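Sulfite dehydrogenase (PDB 2XTS) probably oxidises protein-bound sulfane sulfur at a molybdenum-molybdopterin centre, as the molybdenum subunit of the Sox-system complex SoxCD, whose cytochrome subunit supports electron transfer. Local coordinates at residues H36-Q40 with Q68-E73; C120-M126 with Y138-I143. The contacts are given in a common frame with arbitrary orientation. Residues are numbered along the deposited sequence.

Contact 1 (H36-Q40 with Q68-E73); sequences HVKRQ and QGCAFE. With MTE (phosphonic acidmono-(2-amino-5,6-dimercapto-4-oxo-3,7,8a,9,10,10a-hexahydro-4H-8-oxa-1,3,9,10-tetraaza-anthracen-7-ylmethyl)ester), chain E.
Two irregular loop segments, 36-40 and 68-73, meet here and bury 307 Å² between them, the nearest CA pair being Lys-38 CA with Cys-70 CA, 5.2 Å. From His-36 (phi/psi -71/-14) the chain bends into Val-37 (-90/82), whose t rotamer brings CG1 to 4.4 Å from Cys-70 SG, a light apolar touch beside the Val-37 O to Cys-70 CB approach of 4.3 Å. Lys-38 is extended (-153/168); its CA lies 4.2 Å from Cys-70 CB while its CA-to-CB bond points away. Arg-39 (-72/141) has the largest covered area, 123 Å² of the 307. Its CA-to-CB bond points toward 68-73, and with chi1 m, chi2 near 144° and chi3 t the guanidinium arrives among the carbonyls of 68-71. Residues 69 and 70 turn (-67/-23 and -117/15) before 71-73 extend, which places several carbonyls round the guanidinium. Ala-71 O sits at its edge and accepts a fork of hydrogen bonds from Arg-39 NE (3.1 Å) and NH1 (2.9 Å). The fork joins the N-terminal loop to the loop entering the molybdopterin pocket of this sulfite oxidase-type domain, where Phe-72 O lies 2.7 Å from MTE O1P. Gly-69 O covers one guanidinium face, 3.2 Å from Arg-39 CZ. Over the opposite face, Glu-73 (chi1 m, chi2 t) sets OE2 3.3 Å from Arg-39 NH2, a salt bridge of charges alone because the oxygen is well out of plane. Arg-39 also pairs with Glu-206, and its NH2 bonds His-25 O of the second subunit. Gln-40 (-116/153) continues extended, its backbone hydrogen-bonded to Phe-55.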
loop_
_atom_site.group_PDB
_atom_site.type_symbol
_atom_site.label_atom_id
_atom_site.label_comp_id
_atom_site.label_asym_id
_atom_site.label_seq_id
_atom_site.Cartn_x
_atom_site.Cartn_y
_atom_site.Cartn_z
ATOM N N HIS A 36 4.165 7.391 -15.910
ATOM C CA HIS A 36 5.613 7.448 -15.615
ATOM C C HIS A 36 5.994 6.827 -14.269
ATOM O O HIS A 36 7.167 6.642 -13.984
ATOM C CB HIS A 36 6.128 8.912 -15.661
ATOM C CG HIS A 36 5.384 9.824 -14.743
ATOM N ND1 HIS A 36 4.067 10.169 -14.963
ATOM C CD2 HIS A 36 5.730 10.375 -13.554
ATOM C CE1 HIS A 36 3.650 10.934 -13.967
ATOM N NE2 HIS A 36 4.635 11.068 -13.096
ATOM N N VAL A 37 5.019 6.569 -13.408
ATOM C CA VAL A 37 5.251 5.949 -12.117
ATOM C C VAL A 37 5.140 4.438 -12.293
ATOM O O VAL A 37 4.087 3.850 -12.094
ATOM C CB VAL A 37 4.305 6.512 -11.038
ATOM C CG1 VAL A 37 4.665 5.958 -9.664
ATOM C CG2 VAL A 37 4.378 8.048 -11.005
ATOM N N LYS A 38 6.231 3.832 -12.749
ATOM C CA LYS A 38 6.270 2.431 -13.121
ATOM C C LYS A 38 7.676 1.931 -12.943
ATOM O O LYS A 38 8.602 2.714 -12.748
ATOM C CB LYS A 38 5.838 2.265 -14.575
ATOM C CG LYS A 38 6.736 2.988 -15.576
ATOM C CD LYS A 38 6.315 2.678 -16.993
ATOM C CE LYS A 38 7.040 3.564 -17.994
ATOM N NZ LYS A 38 6.684 3.173 -19.395
ATOM N N ARG A 39 7.826 0.614 -13.008
ATOM C CA ARG A 39 9.141 0.011 -12.979
ATOM C C ARG A 39 9.842 0.279 -14.289
ATOM O O ARG A 39 9.222 0.228 -15.349
ATOM C CB ARG A 39 9.064 -1.489 -12.816
ATOM C CG ARG A 39 8.378 -1.942 -11.589
ATOM C CD ARG A 39 7.582 -3.231 -11.933
ATOM N NE ARG A 39 7.216 -3.880 -10.734
ATOM C CZ ARG A 39 6.328 -4.850 -10.604
ATOM N NH1 ARG A 39 6.202 -5.326 -9.402
ATOM N NH2 ARG A 39 5.584 -5.317 -11.617
ATOM N N GLN A 40 11.140 0.554 -14.214
ATOM C CA GLN A 40 11.978 0.715 -15.395
ATOM C C GLN A 40 13.019 -0.380 -15.411
ATOM O O GLN A 40 13.484 -0.833 -14.375
ATOM C CB GLN A 40 12.679 2.059 -15.392
ATOM C CG GLN A 40 11.766 3.278 -15.496
ATOM C CD GLN A 40 11.292 3.591 -16.888
ATOM O OE1 GLN A 40 11.713 2.985 -17.863
ATOM N NE2 GLN A 40 10.430 4.568 -16.981
ATOM N N GLN A 68 2.745 -1.892 -4.439
ATOM C CA GLN A 68 3.319 -3.150 -4.810
ATOM C C GLN A 68 3.369 -3.353 -6.312
ATOM O O GLN A 68 4.257 -4.056 -6.796
ATOM C CB GLN A 68 2.657 -4.323 -4.074
ATOM C CG GLN A 68 1.157 -4.315 -4.031
ATOM C CD GLN A 68 0.545 -3.612 -2.828
ATOM O OE1 GLN A 68 1.077 -2.617 -2.331
ATOM N NE2 GLN A 68 -0.563 -4.145 -2.347
ATOM N N GLY A 69 2.470 -2.729 -7.057
ATOM C CA GLY A 69 2.520 -2.846 -8.491
ATOM C C GLY A 69 3.729 -2.204 -9.152
ATOM O O GLY A 69 4.062 -2.561 -10.280
ATOM N N CYS A 70 4.361 -1.238 -8.490
ATOM C CA CYS A 70 5.602 -0.682 -9.034
ATOM C C CYS A 70 6.824 -0.906 -8.166
ATOM O O CYS A 70 7.866 -0.316 -8.393
ATOM C CB CYS A 70 5.475 0.796 -9.348
ATOM S SG CYS A 70 5.113 1.895 -7.987
ATOM N N ALA A 71 6.707 -1.804 -7.203
ATOM C CA ALA A 71 7.813 -2.199 -6.349
ATOM C C ALA A 71 8.760 -3.100 -7.140
ATOM O O ALA A 71 8.324 -4.040 -7.824
ATOM C CB ALA A 71 7.297 -2.902 -5.118
ATOM N N PHE A 72 10.058 -2.809 -7.053
ATOM C CA PHE A 72 11.047 -3.482 -7.895
ATOM C C PHE A 72 11.015 -4.989 -7.760
ATOM O O PHE A 72 10.567 -5.541 -6.740
ATOM C CB PHE A 72 12.480 -2.981 -7.645
ATOM C CG PHE A 72 13.211 -3.668 -6.514
ATOM C CD1 PHE A 72 12.867 -3.494 -5.198
ATOM C CD2 PHE A 72 14.285 -4.490 -6.794
ATOM C CE1 PHE A 72 13.560 -4.133 -4.194
ATOM C CE2 PHE A 72 14.971 -5.114 -5.796
ATOM C CZ PHE A 72 14.628 -4.949 -4.500
ATOM N N GLU A 73 11.546 -5.639 -8.788
ATOM C CA GLU A 73 11.717 -7.088 -8.899
ATOM C C GLU A 73 13.170 -7.405 -9.102
ATOM O O GLU A 73 13.860 -6.753 -9.865
ATOM C CB GLU A 73 11.020 -7.582 -10.163
ATOM C CG GLU A 73 9.530 -7.369 -10.233
ATOM C CD GLU A 73 9.000 -7.691 -11.617
ATOM O OE1 GLU A 73 9.071 -8.857 -12.067
ATOM O OE2 GLU A 73 8.507 -6.775 -12.275
HETATM N N1 MTE E . 14.233 -15.554 -4.147
HETATM C C2 MTE E . 14.265 -16.481 -5.099
HETATM N N2 MTE E . 13.671 -17.671 -4.866
HETATM N N3 MTE E . 14.849 -16.261 -6.293
HETATM C C4 MTE E . 15.463 -15.083 -6.603
HETATM O O4 MTE E . 15.970 -14.954 -7.737
HETATM N N5 MTE E . 16.149 -12.827 -5.745
HETATM C C6 MTE E . 16.542 -12.238 -4.486
HETATM C C7 MTE E . 15.441 -12.177 -3.439
HETATM N N8 MTE E . 14.809 -13.464 -3.309
HETATM C C9 MTE E . 15.494 -14.036 -5.602
HETATM C C10 MTE E . 14.842 -14.343 -4.323
HETATM C "C1'" MTE E . 17.147 -10.854 -4.638
HETATM S "S1'" MTE E . 18.775 -10.711 -5.264
HETATM C "C2'" MTE E . 16.495 -9.741 -4.228
HETATM S "S2'" MTE E . 17.240 -8.191 -4.226
HETATM C "C3'" MTE E . 15.076 -9.863 -3.716
HETATM O "O3'" MTE E . 14.513 -11.180 -3.831
HETATM C "C4'" MTE E . 14.159 -8.948 -4.505
HETATM O "O4'" MTE E . 12.834 -9.006 -3.959
HETATM P P MTE E . 11.662 -8.455 -4.905
HETATM O O1P MTE E . 12.107 -6.972 -5.083
HETATM O O2P MTE E . 11.679 -9.155 -6.224
HETATM O O3P MTE E . 10.420 -8.567 -4.089
#

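Contact 2 (C120-M126 with Y138-I143); sequences CAANGGM and YTQGMI. With 2MO (molybdenum (IV)oxide), chain F; MTE (phosphonic acidmono-(2-amino-5,6-dimercapto-4-oxo-3,7,8a,9,10,10a-hexahydro-4H-8-oxa-1,3,9,10-tetraaza-anthracen-7-ylmethyl)ester), chain E.
Met-142, Asn-123 and Met-126 account for most of the 406 Å² buried between 120-126 and 138-143. Segment 120-126 follows strand 112-119 through a type I turn, Cys-120 to Asn-123, overlapping a type II turn, Ala-122 to Gly-125, with Gly-124 at positive phi (75/5). Segment 138-143 continues a helix begun before Tyr-138. Met-142 (-83/64) centres an inverse gamma turn leading into strand 143-152. CA atoms pair as Asn-123 with Met-142 (5.2 Å) and Gly-124 with Thr-139 (4.9 Å). Asn-123 (chi1 t, chi2 29°) uses both ends of its amide: OD1 accepts from Met-142 N (3.0 Å) and ND2 donates to Gln-140 O (2.9 Å), with Glu-119 as a further ND2 partner. One water bridges Asn-123 OD1 (2.8 Å), Gly-124 N (2.9 Å) and Tyr-138 O (2.8 Å). Met-142, m then t and t, lays its CB 3.7 Å from Cys-120 CB, its SD 4.2 Å from Ala-122 CB and its CE 3.7 Å from Met-126 CE. Met-126 (p, m, m) folds so that CE also reaches Tyr-138 O at 3.7 Å. Cys-120 N donates to Met-142 O (3.0 Å). Cys-120 SG binds molybdenum at 2.4 Å, as do MTE S1' and S2', and Ala-121 N donates to 2MO OT1 (3.0 Å). This cysteine-plus-dithiolene ligation is characteristic of the sulfite oxidase family, and the hydrogen bonds at Cys-120 and Asn-123 tether the turn that presents the metal's protein thiolate.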
loop_
_atom_site.group_PDB
_atom_site.type_symbol
_atom_site.label_atom_id
_atom_site.label_comp_id
_atom_site.label_asym_id
_atom_site.label_seq_id
_atom_site.Cartn_x
_atom_site.Cartn_y
_atom_site.Cartn_z
ATOM N N CYS A 120 18.012 -4.372 -2.399
ATOM C CA CYS A 120 18.987 -5.253 -3.045
ATOM C C CYS A 120 20.406 -4.844 -2.624
ATOM O O CYS A 120 20.729 -3.679 -2.546
ATOM C CB CYS A 120 18.851 -5.136 -4.549
ATOM S SG CYS A 120 19.912 -6.296 -5.464
ATOM N N ALA A 121 21.237 -5.844 -2.356
ATOM C CA ALA A 121 22.622 -5.626 -2.007
ATOM C C ALA A 121 23.318 -4.751 -3.036
ATOM O O ALA A 121 24.246 -3.992 -2.691
ATOM C CB ALA A 121 23.346 -6.960 -1.921
ATOM N N ALA A 122 22.896 -4.899 -4.295
ATOM C CA ALA A 122 23.485 -4.206 -5.438
ATOM C C ALA A 122 22.949 -2.793 -5.673
ATOM O O ALA A 122 23.337 -2.163 -6.644
ATOM C CB ALA A 122 23.345 -5.066 -6.704
ATOM N N ASN A 123 22.060 -2.296 -4.808
ATOM C CA ASN A 123 21.479 -0.973 -5.022
ATOM C C ASN A 123 22.600 0.078 -5.025
ATOM O O ASN A 123 23.416 0.137 -4.108
ATOM C CB ASN A 123 20.440 -0.680 -3.946
ATOM C CG ASN A 123 19.506 0.448 -4.310
ATOM O OD1 ASN A 123 19.229 0.702 -5.488
ATOM N ND2 ASN A 123 18.967 1.102 -3.288
ATOM N N GLY A 124 22.683 0.859 -6.096
ATOM C CA GLY A 124 23.778 1.800 -6.227
ATOM C C GLY A 124 25.133 1.222 -6.601
ATOM O O GLY A 124 26.142 1.929 -6.673
ATOM N N GLY A 125 25.193 -0.069 -6.871
ATOM C CA GLY A 125 26.479 -0.718 -7.110
ATOM C C GLY A 125 27.148 -0.231 -8.381
ATOM O O GLY A 125 28.381 -0.148 -8.460
ATOM N N MET A 126 26.348 0.136 -9.372
ATOM C CA MET A 126 26.874 0.698 -10.625
ATOM C C MET A 126 27.537 2.053 -10.409
ATOM O O MET A 126 28.201 2.563 -11.308
ATOM C CB MET A 126 25.782 0.806 -11.717
ATOM C CG MET A 126 24.775 1.934 -11.550
ATOM S SD MET A 126 23.605 1.754 -10.195
ATOM C CE MET A 126 22.579 0.374 -10.778
ATOM N N TYR A 138 17.064 4.886 -10.759
ATOM C CA TYR A 138 18.118 3.980 -11.239
ATOM C C TYR A 138 19.224 3.768 -10.214
ATOM O O TYR A 138 19.728 2.668 -10.052
ATOM C CB TYR A 138 18.700 4.503 -12.572
ATOM C CG TYR A 138 17.613 4.735 -13.574
ATOM C CD1 TYR A 138 16.973 3.670 -14.180
ATOM C CD2 TYR A 138 17.180 6.006 -13.866
ATOM C CE1 TYR A 138 15.941 3.873 -15.058
ATOM C CE2 TYR A 138 16.121 6.218 -14.724
ATOM C CZ TYR A 138 15.522 5.144 -15.331
ATOM O OH TYR A 138 14.460 5.313 -16.179
ATOM N N THR A 139 19.645 4.840 -9.554
ATOM C CA THR A 139 20.786 4.742 -8.662
ATOM C C THR A 139 20.432 4.330 -7.227
ATOM O O THR A 139 21.315 3.900 -6.484
ATOM C CB THR A 139 21.628 6.051 -8.702
ATOM O OG1 THR A 139 20.814 7.202 -8.471
ATOM C CG2 THR A 139 22.292 6.218 -10.042
ATOM N N GLN A 140 19.138 4.388 -6.850
ATOM C CA GLN A 140 18.687 3.995 -5.525
ATOM C C GLN A 140 17.401 3.162 -5.520
ATOM O O GLN A 140 16.921 2.824 -4.448
ATOM C CB GLN A 140 18.533 5.229 -4.616
ATOM C CG GLN A 140 19.832 5.850 -4.064
ATOM C CD GLN A 140 20.505 6.815 -5.042
ATOM O OE1 GLN A 140 19.892 7.303 -5.983
ATOM N NE2 GLN A 140 21.755 7.138 -4.776
ATOM N N GLY A 141 16.837 2.862 -6.686
ATOM C CA GLY A 141 15.510 2.275 -6.741
ATOM C C GLY A 141 15.392 0.762 -6.661
ATOM O O GLY A 141 14.310 0.237 -6.837
ATOM N N MET A 142 16.465 0.045 -6.346
ATOM C CA MET A 142 16.359 -1.378 -6.033
ATOM C C MET A 142 15.961 -1.514 -4.552
ATOM O O MET A 142 16.706 -2.052 -3.728
ATOM C CB MET A 142 17.658 -2.154 -6.300
ATOM C CG MET A 142 18.307 -1.951 -7.613
ATOM S SD MET A 142 19.776 -3.036 -7.665
ATOM C CE MET A 142 20.670 -2.357 -9.058
ATOM N N ILE A 143 14.766 -1.023 -4.217
ATOM C CA ILE A 143 14.285 -1.031 -2.871
ATOM C C ILE A 143 12.763 -0.951 -2.904
ATOM O O ILE A 143 12.173 -0.307 -3.773
ATOM C CB ILE A 143 14.882 0.182 -2.081
ATOM C CG1 ILE A 143 14.658 0.044 -0.585
ATOM C CG2 ILE A 143 14.365 1.538 -2.589
ATOM C CD1 ILE A 143 15.629 0.897 0.219
HETATM MO MO 2MO F . 19.540 -8.534 -4.724
HETATM O OT1 2MO F . 20.418 -8.594 -3.161
HETATM O OT2 2MO F . 20.695 -8.895 -6.265
HETATM N N1 MTE E . 14.233 -15.554 -4.147
HETATM C C2 MTE E . 14.265 -16.481 -5.099
HETATM N N2 MTE E . 13.671 -17.671 -4.866
HETATM N N3 MTE E . 14.849 -16.261 -6.293
HETATM C C4 MTE E . 15.463 -15.083 -6.603
HETATM O O4 MTE E . 15.970 -14.954 -7.737
HETATM N N5 MTE E . 16.149 -12.827 -5.745
HETATM C C6 MTE E . 16.542 -12.238 -4.486
HETATM C C7 MTE E . 15.441 -12.177 -3.439
HETATM N N8 MTE E . 14.809 -13.464 -3.309
HETATM C C9 MTE E . 15.494 -14.036 -5.602
HETATM C C10 MTE E . 14.842 -14.343 -4.323
HETATM C "C1'" MTE E . 17.147 -10.854 -4.638
HETATM S "S1'" MTE E . 18.775 -10.711 -5.264
HETATM C "C2'" MTE E . 16.495 -9.741 -4.228
HETATM S "S2'" MTE E . 17.240 -8.191 -4.226
HETATM C "C3'" MTE E . 15.076 -9.863 -3.716
HETATM O "O3'" MTE E . 14.513 -11.180 -3.831
HETATM C "C4'" MTE E . 14.159 -8.948 -4.505
HETATM O "O4'" MTE E . 12.834 -9.006 -3.959
HETATM P P MTE E . 11.662 -8.455 -4.905
HETATM O O1P MTE E . 12.107 -6.972 -5.083
HETATM O O2P MTE E . 11.679 -9.155 -6.224
HETATM O O3P MTE E . 10.420 -8.567 -4.089
HETATM O O HOH W 1 20.530 0.944 -7.972
#

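The two contacts follow one another along the chain, contact 1 closing before contact 2 opens, with centres 14 Å apart. Yet they touch: Phe-72 CD1 packs 3.3 Å from Ile-143 N, and Gln-40 CG lies 3.4 Å from Tyr-138 OH, which is hydrogen-bonded to Ala-193 O of the cytochrome chain. Strand 143-152, entered from contact 2 and antiparallel to 112-119, also lies against contact 1 through His-144 and Met-146. The contacts thus place parts of the chain at two ends of the cofactor, contact 1 at the MTE phosphate and contact 2 beside its dithiolene, in a pocket completed by residues such as Asp-175, Arg-212 and Lys-225. The second subunit borders contact 1.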